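Local coordinates for protein geranyltranstransferase (IspA) (Helicobacter pylori, PDB 3LLW) that probably acts as a magnesium-dependent prenyltransferase in isoprenoid biosynthesis, at residues Y267-T270 with L271-E274. Numbering follows the deposited sequence.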
loop_
_atom_site.group_PDB
_atom_site.type_symbol
_atom_site.label_atom_id
_atom_site.label_comp_id
_atom_site.label_asym_id
_atom_site.label_seq_id
_atom_site.Cartn_x
_atom_site.Cartn_y
_atom_site.Cartn_z
ATOM N N TYR A 267 14.751 3.286 33.307
ATOM C CA TYR A 267 13.451 3.096 32.662
ATOM C C TYR A 267 13.383 1.810 31.848
ATOM O O TYR A 267 12.432 1.021 31.987
ATOM C CB TYR A 267 13.134 4.305 31.781
ATOM C CG TYR A 267 11.759 4.337 31.148
ATOM C CD1 TYR A 267 10.640 3.783 31.784
ATOM C CD2 TYR A 267 11.568 4.964 29.914
ATOM C CE1 TYR A 267 9.381 3.829 31.195
ATOM C CE2 TYR A 267 10.315 5.016 29.319
ATOM C CZ TYR A 267 9.226 4.450 29.972
ATOM O OH TYR A 267 7.990 4.519 29.391
ATOM N N ALA A 268 14.393 1.589 31.008
ATOM C CA ALA A 268 14.487 0.345 30.250
ATOM C C ALA A 268 14.394 -0.866 31.192
ATOM O O ALA A 268 13.581 -1.776 30.960
ATOM C CB ALA A 268 15.767 0.309 29.433
ATOM N N GLN A 269 15.188 -0.839 32.269
ATOM C CA GLN A 269 15.181 -1.905 33.280
ATOM C C GLN A 269 13.825 -2.135 33.950
ATOM O O GLN A 269 13.423 -3.282 34.129
ATOM C CB GLN A 269 16.260 -1.689 34.355
ATOM C CG GLN A 269 17.710 -1.437 33.858
ATOM C CD GLN A 269 18.166 -2.340 32.707
ATOM O OE1 GLN A 269 17.992 -3.565 32.741
ATOM N NE2 GLN A 269 18.776 -1.729 31.689
ATOM N N THR A 270 13.112 -1.070 34.312
ATOM C CA THR A 270 11.789 -1.266 34.926
ATOM C C THR A 270 10.738 -1.733 33.914
ATOM O O THR A 270 9.865 -2.533 34.255
ATOM C CB THR A 270 11.285 -0.043 35.759
ATOM O OG1 THR A 270 10.944 1.047 34.892
ATOM C CG2 THR A 270 12.332 0.407 36.776
ATOM N N LEU A 271 10.831 -1.253 32.672
ATOM C CA LEU A 271 9.954 -1.741 31.594
ATOM C C LEU A 271 10.203 -3.207 31.268
ATOM O O LEU A 271 9.243 -3.988 31.152
ATOM C CB LEU A 271 10.101 -0.905 30.323
ATOM C CG LEU A 271 9.167 0.281 30.109
ATOM C CD1 LEU A 271 9.552 0.936 28.811
ATOM C CD2 LEU A 271 7.690 -0.135 30.096
ATOM N N LYS A 272 11.489 -3.560 31.132
ATOM C CA LYS A 272 11.965 -4.944 30.953
ATOM C C LYS A 272 11.239 -5.874 31.896
ATOM O O LYS A 272 10.623 -6.853 31.472
ATOM C CB LYS A 272 13.442 -5.027 31.319
ATOM C CG LYS A 272 14.372 -5.572 30.262
ATOM C CD LYS A 272 14.997 -4.436 29.464
ATOM C CE LYS A 272 16.454 -4.716 29.101
ATOM N NZ LYS A 272 17.408 -4.418 30.204
ATOM N N THR A 273 11.327 -5.527 33.181
ATOM C CA THR A 273 10.770 -6.285 34.289
ATOM C C THR A 273 9.276 -6.418 34.095
ATOM O O THR A 273 8.754 -7.523 34.106
ATOM C CB THR A 273 11.082 -5.587 35.653
ATOM O OG1 THR A 273 12.488 -5.668 35.918
ATOM C CG2 THR A 273 10.305 -6.225 36.807
ATOM N N GLU A 274 8.624 -5.278 33.874
ATOM C CA GLU A 274 7.188 -5.183 33.678
ATOM C C GLU A 274 6.705 -6.047 32.508
ATOM O O GLU A 274 5.692 -6.747 32.619
ATOM C CB GLU A 274 6.840 -3.719 33.432
ATOM C CG GLU A 274 5.404 -3.351 33.692
ATOM C CD GLU A 274 5.129 -1.895 33.395
ATOM O OE1 GLU A 274 6.096 -1.118 33.227
ATOM O OE2 GLU A 274 3.939 -1.525 33.325
#
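L271 lays its CD1 methyl over one face of the Y267 ring, one helical turn earlier. L271 CD1 stands 4.0 Å from the centroid of the Y267 ring, a CH-pi contact shifted toward the rim. The nearest ring atom is Y267 CZ, 3.7 Å from L271 CD1. With CG of Y267 anti to its backbone nitrogen (chi1 -174°), the ring reaches along the helix to this methyl. The backbones of the two residues are joined as well, L271 N donating to Y267 O at 2.9 Å. K272 N makes the same i to i+4 bond to A268 O, and E274 N to T270 O.

The backbone carbonyl of Q269 is gripped twice by T273. The backbone N of T273 donates to Q269 O at 3.2 Å and its hydroxyl OG1 to Q269 O at 3.1 Å. They come from opposite faces of the carbonyl plane. The hydroxyl can fold back because OG1 sits beside its own backbone N (chi1 -68°).

Q269 and K272 run side by side and point the same way. Both chains are bent, and Q269 OE1 ends 2.7 Å from K272 NZ. Q269 NE2 also has a weak bond to N265 O. The carboxylate of E274 forms a salt bridge with K221.

This turn belongs to helix 261-279 of the largely helical polyprenyl synthase fold. Y267, A268 and K272 pack on helix 209-236. The CH-pi pair thus includes a ring that faces the protein, while at exposed T273 the hydroxyl finds its acceptor within its own helix.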